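Local coordinates for protein hemolysin BL lytic component L1 (Bacillus cereus, PDB 7NMQ) that serves as a lytic component of the tripartite pore-forming enterotoxin haemolysin BL, an alpha-helical toxin that probably acts on host-cell membranes, at residues A205-L208 with V209-A212; S235-A239 with A240-L244; L302-T305 with N306-K309. All blocks are in the same frame, centred on the assembly; numbering follows the deposited sequence. Where two conformers were deposited one is given.

Contact 1: A205-L208 with V209-A212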
loop_
_atom_site.group_PDB
_atom_site.type_symbol
_atom_site.label_atom_id
_atom_site.label_comp_id
_atom_site.label_asym_id
_atom_site.label_seq_id
_atom_site.Cartn_x
_atom_site.Cartn_y
_atom_site.Cartn_z
ATOM N N ALA A 205 14.400 -5.707 4.298
ATOM C CA ALA A 205 14.482 -4.423 5.037
ATOM C C ALA A 205 13.107 -3.761 5.038
ATOM O O ALA A 205 12.690 -3.292 6.096
ATOM C CB ALA A 205 15.523 -3.508 4.451
ATOM N N ALA A 206 12.437 -3.733 3.886
ATOM C CA ALA A 206 11.126 -3.104 3.725
ATOM C C ALA A 206 10.173 -3.685 4.779
ATOM O O ALA A 206 9.462 -2.880 5.422
ATOM C CB ALA A 206 10.590 -3.243 2.333
ATOM N N ILE A 207 10.153 -5.008 4.963
ATOM C CA ILE A 207 9.179 -5.635 5.898
ATOM C C ILE A 207 9.521 -5.221 7.324
ATOM O O ILE A 207 8.577 -5.050 8.125
ATOM C CB ILE A 207 9.155 -7.156 5.688
ATOM C CG1 ILE A 207 8.592 -7.536 4.320
ATOM C CG2 ILE A 207 8.509 -7.883 6.836
ATOM C CD1 ILE A 207 7.313 -6.953 3.928
ATOM N N LEU A 208 10.801 -5.134 7.667
ATOM C CA LEU A 208 11.170 -4.728 9.047
ATOM C C LEU A 208 10.700 -3.292 9.305
ATOM O O LEU A 208 10.187 -3.005 10.415
ATOM C CB LEU A 208 12.672 -4.824 9.243
ATOM C CG LEU A 208 13.217 -6.249 9.318
ATOM C CD1 LEU A 208 14.735 -6.275 9.210
ATOM C CD2 LEU A 208 12.776 -6.924 10.588
ATOM N N VAL A 209 10.833 -2.423 8.306
ATOM C CA VAL A 209 10.439 -0.994 8.462
ATOM C C VAL A 209 8.920 -0.928 8.560
ATOM O O VAL A 209 8.388 -0.242 9.472
ATOM C CB VAL A 209 10.983 -0.107 7.350
ATOM C CG1 VAL A 209 10.404 1.291 7.466
ATOM C CG2 VAL A 209 12.511 -0.131 7.316
ATOM N N ILE A 210 8.216 -1.619 7.676
ATOM C CA ILE A 210 6.732 -1.641 7.736
ATOM C C ILE A 210 6.268 -2.107 9.116
ATOM O O ILE A 210 5.321 -1.511 9.658
ATOM C CB ILE A 210 6.165 -2.519 6.620
ATOM C CG1 ILE A 210 6.419 -1.877 5.259
ATOM C CG2 ILE A 210 4.688 -2.809 6.897
ATOM C CD1 ILE A 210 6.208 -2.820 4.082
ATOM N N ALA A 211 6.842 -3.162 9.659
ATOM C CA ALA A 211 6.387 -3.697 10.966
ATOM C C ALA A 211 6.674 -2.656 12.046
ATOM O O ALA A 211 5.806 -2.445 12.917
ATOM C CB ALA A 211 7.052 -4.997 11.300
ATOM N N ALA A 212 7.839 -2.043 12.013
ATOM C CA ALA A 212 8.222 -1.046 13.058
ATOM C C ALA A 212 7.287 0.148 13.010
ATOM O O ALA A 212 6.820 0.598 14.057
ATOM C CB ALA A 212 9.649 -0.609 12.838
#

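Contact 2: S235-A239 with A240-L244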
loop_
_atom_site.group_PDB
_atom_site.type_symbol
_atom_site.label_atom_id
_atom_site.label_comp_id
_atom_site.label_asym_id
_atom_site.label_seq_id
_atom_site.Cartn_x
_atom_site.Cartn_y
_atom_site.Cartn_z
ATOM N N SER A 235 13.207 4.384 15.735
ATOM C CA SER A 235 14.087 3.894 16.845
ATOM C C SER A 235 14.235 2.374 16.895
ATOM O O SER A 235 15.362 1.873 17.180
ATOM C CB SER A 235 13.545 4.323 18.211
ATOM O OG SER A 235 13.703 5.691 18.346
ATOM N N ALA A 236 13.156 1.628 16.713
ATOM C CA ALA A 236 13.138 0.169 16.950
ATOM C C ALA A 236 14.024 -0.556 15.954
ATOM O O ALA A 236 14.215 -1.762 16.135
ATOM C CB ALA A 236 11.731 -0.383 16.914
ATOM N N LEU A 237 14.460 0.128 14.901
ATOM C CA LEU A 237 15.275 -0.498 13.840
ATOM C C LEU A 237 16.779 -0.366 14.116
ATOM O O LEU A 237 17.558 -0.732 13.259
ATOM C CB LEU A 237 14.909 0.136 12.501
ATOM C CG LEU A 237 13.459 -0.094 12.091
ATOM C CD1 LEU A 237 13.045 0.896 11.018
ATOM C CD2 LEU A 237 13.252 -1.529 11.652
ATOM N N GLY A 238 17.190 0.220 15.227
ATOM C CA GLY A 238 18.627 0.474 15.492
ATOM C C GLY A 238 19.506 -0.767 15.459
ATOM O O GLY A 238 20.685 -0.616 15.103
ATOM N N ALA A 239 19.002 -1.949 15.825
ATOM C CA ALA A 239 19.794 -3.203 15.808
ATOM C C ALA A 239 19.349 -4.149 14.689
ATOM O O ALA A 239 19.751 -5.334 14.736
ATOM C CB ALA A 239 19.691 -3.907 17.125
ATOM N N ALA A 240 18.541 -3.686 13.738
ATOM C CA ALA A 240 17.861 -4.556 12.754
ATOM C C ALA A 240 18.807 -4.964 11.618
ATOM O O ALA A 240 18.361 -5.773 10.779
ATOM C CB ALA A 240 16.671 -3.838 12.196
ATOM N N GLY A 241 20.013 -4.396 11.542
ATOM C CA GLY A 241 21.007 -4.746 10.510
ATOM C C GLY A 241 20.625 -4.217 9.140
ATOM O O GLY A 241 21.073 -4.805 8.148
ATOM N N ILE A 242 19.861 -3.119 9.083
ATOM C CA ILE A 242 19.408 -2.515 7.794
ATOM C C ILE A 242 20.027 -1.125 7.620
ATOM O O ILE A 242 19.590 -0.394 6.727
ATOM C CB ILE A 242 17.874 -2.468 7.684
ATOM C CG1 ILE A 242 17.231 -1.577 8.743
ATOM C CG2 ILE A 242 17.309 -3.871 7.698
ATOM C CD1 ILE A 242 15.778 -1.331 8.504
ATOM N N GLY A 243 21.054 -0.773 8.381
ATOM C CA GLY A 243 21.773 0.493 8.136
ATOM C C GLY A 243 21.071 1.731 8.667
ATOM O O GLY A 243 21.285 2.813 8.111
ATOM N N LEU A 244 20.346 1.636 9.772
ATOM C CA LEU A 244 19.687 2.843 10.322
ATOM C C LEU A 244 20.759 3.881 10.645
ATOM O O LEU A 244 20.485 5.066 10.633
ATOM C CB LEU A 244 18.885 2.507 11.571
ATOM C CG LEU A 244 17.968 3.642 12.022
ATOM C CD1 LEU A 244 16.860 3.886 11.010
ATOM C CD2 LEU A 244 17.375 3.323 13.385
HETATM O O HOH W 1 19.629 -0.956 11.332
HETATM O O HOH W 2 21.621 -2.234 12.965
#

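Contact 3: L302-T305 with N306-K309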
loop_
_atom_site.group_PDB
_atom_site.type_symbol
_atom_site.label_atom_id
_atom_site.label_comp_id
_atom_site.label_asym_id
_atom_site.label_seq_id
_atom_site.Cartn_x
_atom_site.Cartn_y
_atom_site.Cartn_z
ATOM N N LEU A 302 -0.794 -0.295 -10.051
ATOM C CA LEU A 302 0.443 -0.397 -10.872
ATOM C C LEU A 302 1.294 -1.550 -10.356
ATOM O O LEU A 302 1.819 -2.339 -11.145
ATOM C CB LEU A 302 1.262 0.887 -10.805
ATOM C CG LEU A 302 0.754 2.044 -11.622
ATOM C CD1 LEU A 302 1.686 3.227 -11.433
ATOM C CD2 LEU A 302 0.626 1.699 -13.076
ATOM N N SER A 303 1.430 -1.696 -9.046
ATOM C CA SER A 303 2.311 -2.733 -8.455
ATOM C C SER A 303 1.706 -4.128 -8.659
ATOM O O SER A 303 2.471 -5.109 -8.843
ATOM C CB SER A 303 2.614 -2.437 -7.029
ATOM O OG SER A 303 3.389 -1.262 -6.947
ATOM N N LEU A 304 0.390 -4.256 -8.636
ATOM C CA LEU A 304 -0.242 -5.562 -8.918
ATOM C C LEU A 304 -0.143 -5.876 -10.406
ATOM O O LEU A 304 -0.038 -7.056 -10.741
ATOM C CB LEU A 304 -1.685 -5.507 -8.445
ATOM C CG LEU A 304 -1.857 -5.632 -6.953
ATOM C CD1 LEU A 304 -3.287 -5.382 -6.623
ATOM C CD2 LEU A 304 -1.444 -6.967 -6.458
ATOM N N THR A 305 -0.241 -4.876 -11.268
ATOM C CA THR A 305 -0.041 -5.068 -12.726
ATOM C C THR A 305 1.365 -5.619 -12.943
ATOM O O THR A 305 1.529 -6.541 -13.768
ATOM C CB THR A 305 -0.317 -3.766 -13.478
ATOM O OG1 THR A 305 -1.698 -3.437 -13.290
ATOM C CG2 THR A 305 -0.044 -3.876 -14.960
ATOM N N ASN A 306 2.333 -5.153 -12.182
ATOM C CA ASN A 306 3.725 -5.645 -12.315
ATOM C C ASN A 306 3.771 -7.103 -11.850
ATOM O O ASN A 306 4.394 -7.924 -12.520
ATOM C CB ASN A 306 4.712 -4.787 -11.542
ATOM C CG ASN A 306 6.135 -5.182 -11.835
ATOM O OD1 ASN A 306 6.519 -5.347 -12.999
ATOM N ND2 ASN A 306 6.897 -5.422 -10.793
ATOM N N ILE A 307 3.084 -7.442 -10.763
ATOM C CA ILE A 307 3.023 -8.847 -10.273
ATOM C C ILE A 307 2.412 -9.708 -11.371
ATOM O O ILE A 307 2.946 -10.802 -11.663
ATOM C CB ILE A 307 2.266 -8.982 -8.943
ATOM C CG1 ILE A 307 3.086 -8.317 -7.829
ATOM C CG2 ILE A 307 1.903 -10.421 -8.602
ATOM C CD1 ILE A 307 2.420 -8.285 -6.474
ATOM N N GLN A 308 1.331 -9.246 -11.992
ATOM C CA GLN A 308 0.703 -10.013 -13.091
ATOM C C GLN A 308 1.714 -10.238 -14.232
ATOM O O GLN A 308 1.810 -11.385 -14.723
ATOM C CB GLN A 308 -0.523 -9.275 -13.600
ATOM C CG GLN A 308 -1.085 -10.015 -14.797
ATOM C CD GLN A 308 -2.457 -9.536 -15.084
ATOM O OE1 GLN A 308 -2.642 -8.393 -15.462
ATOM N NE2 GLN A 308 -3.418 -10.421 -14.853
ATOM N N LYS A 309 2.437 -9.216 -14.642
ATOM C CA LYS A 309 3.474 -9.308 -15.689
ATOM C C LYS A 309 4.511 -10.361 -15.286
ATOM O O LYS A 309 4.914 -11.157 -16.168
ATOM C CB LYS A 309 4.135 -7.953 -15.924
ATOM C CG LYS A 309 5.282 -7.935 -16.924
ATOM C CD LYS A 309 5.702 -6.530 -17.342
ATOM C CE LYS A 309 6.068 -5.653 -16.171
ATOM N NZ LYS A 309 7.062 -6.316 -15.300
HETATM O O HOH W 3 0.065 -7.254 -16.244
#

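Contact 1: A205-L208 with V209-A212
Ile210 N donates to Ala206 O at 2.9 Å, and the side chain of Ile210 folds back over the same oxygen. With CG1 beside its own backbone N (chi1 -68°), Ile210 lays CG1 3.2 Å from Ala206 O, and CD1 follows along it. The carbonyl of buried Ala206 thus has a hydrogen-bond donor and two apolar carbons of one and the same residue lying against its oxygen. The other three carbonyls of 205-208 are met in the same i to i+4 way: Val209 N lies 3.0 Å from Ala205 O, and the amides of Ala211 and Ala212 reach Ile207 O and Leu208 O at the same N to O distance. The pattern is that of regular alpha helix, here the middle of helix 203-216, which falls within a predicted transmembrane segment of this ClyA-like toxin. The side chains, all aliphatic, offer no polar atoms, and the backbone bonds satisfy all four carbonyls of 205-208 and all four amides of 209-212. One apolar touch joins the turns, Ile207 CD1 to Ile210 CD1 at 4.3 Å. Both isoleucines pack on Phe356 of helix 330-357, while on another flank Val209 CG2, 3.4 Å from Ala205 O, belongs to a side chain that touches Trp197 and Ile242.

Contact 2: S235-A239 with A240-L244
Leu237 meets three side chains of 240-244, and its carbonyl closes the type I beta turn Leu237-Ala240 within the glycine-rich connection between strand 225-230 and helix 247-272. Its CD2 lies 4.0 Å from Ile242 CD1, the two side chains crossing at a slant, and also touches Ala240 CB. From another side Leu244 brings in CD2, which rests 3.6 Å from Gly238 N and against Leu237 CB. Leu244 reaches that backbone because its CG stands opposite its own N (chi1 -169°), which sends the branch back across the start of the turn.

The turn bond runs from Ala240 N to Leu237 O, 3.1 Å and fairly straight at the hydrogen (164°), yet the donor sits well above the carbonyl plane, 67° out of it. The same oxygen also accepts from a water that receives the amides of Ile242 and Leu244, thereby tying these two amides of the returning chain to the turn. A second water links Gly238 O to Gly241 N. Positive phi at Gly241 and Gly243, a conformation that favours glycine, is consistent with the chain curving round the two waters. Further out, Gly238 N binds Ser235 O, Ser235 OG binds Gly232 O, and Trp197 of helix 173-200 touches both Ile242 and Leu244. The loop falls within a predicted transmembrane segment, although here it holds a short 3-10 segment around 235-237 and otherwise turns and loop, and much of it is exposed. The first water sits 2.8 Å from Leu237 O and 3.1 Å from Leu244 N.

Contact 3: L302-T305 with N306-K309
Leu304 and Ile307 run alongside each other in the same direction, with Leu304 CD2 4.1 Å from Ile307 CD1. Each has its CG or CG1 beside the backbone N (chi1 -77° and -69°), which lines the two branches up on one face of the helix. Ile307 CG1 also comes to 3.4 Å from Ser303 O, the oxygen that accepts the amide of Ile307. On a different face Asn306 and Lys309 make a polar pair within the second turn. The lysine chain starts out extended, then bends at chi3 and chi4 to bring NZ back to Asn306 OD1, 2.6 Å away and almost head-on to the amide carbonyl. Gln310 NE2 donates to that oxygen too, giving the amide two donors that should restrict its rotation. Gln308 OE1 takes a hydrogen bond from a water that also donates to Thr305 O, while Gln308 NE2 binds Ser125 O and Thr305 OG1 is hydrogen-bonded to Ile301 O, one turn back. Regular i to i+4 backbone bonds join 302-305 to 306-309. In the long helical bundle, this part of helix 275-325 presents Leu304 to Val131, Ile132 and Leu135 of helix 107-154 and to Ile77 and Thr80 of helix 45-103, while helix 10-33 receives Ile307 on Ala13 and Thr17.

Contacts 1 and 2 belong to one packed region, their centres 10 Å apart. The loop of contact 2 folds back on helix 203-216: Val209 CG2 lies 3.7 Å from Ile242 CD1, Ala205 CB is equally far from Ile242 CG2, and Leu208 O is 3.6 Å from Leu237 CD2. Ile242 is thus shared, facing Leu237 within its loop and the helix across it. Both contacts fall in predicted transmembrane segments, consistent with a region that could enter the membrane. Contact 3 stands apart in the helical bundle, with its centre about 21 Å from that of contact 1 and about 30 Å from that of contact 2, touching neither.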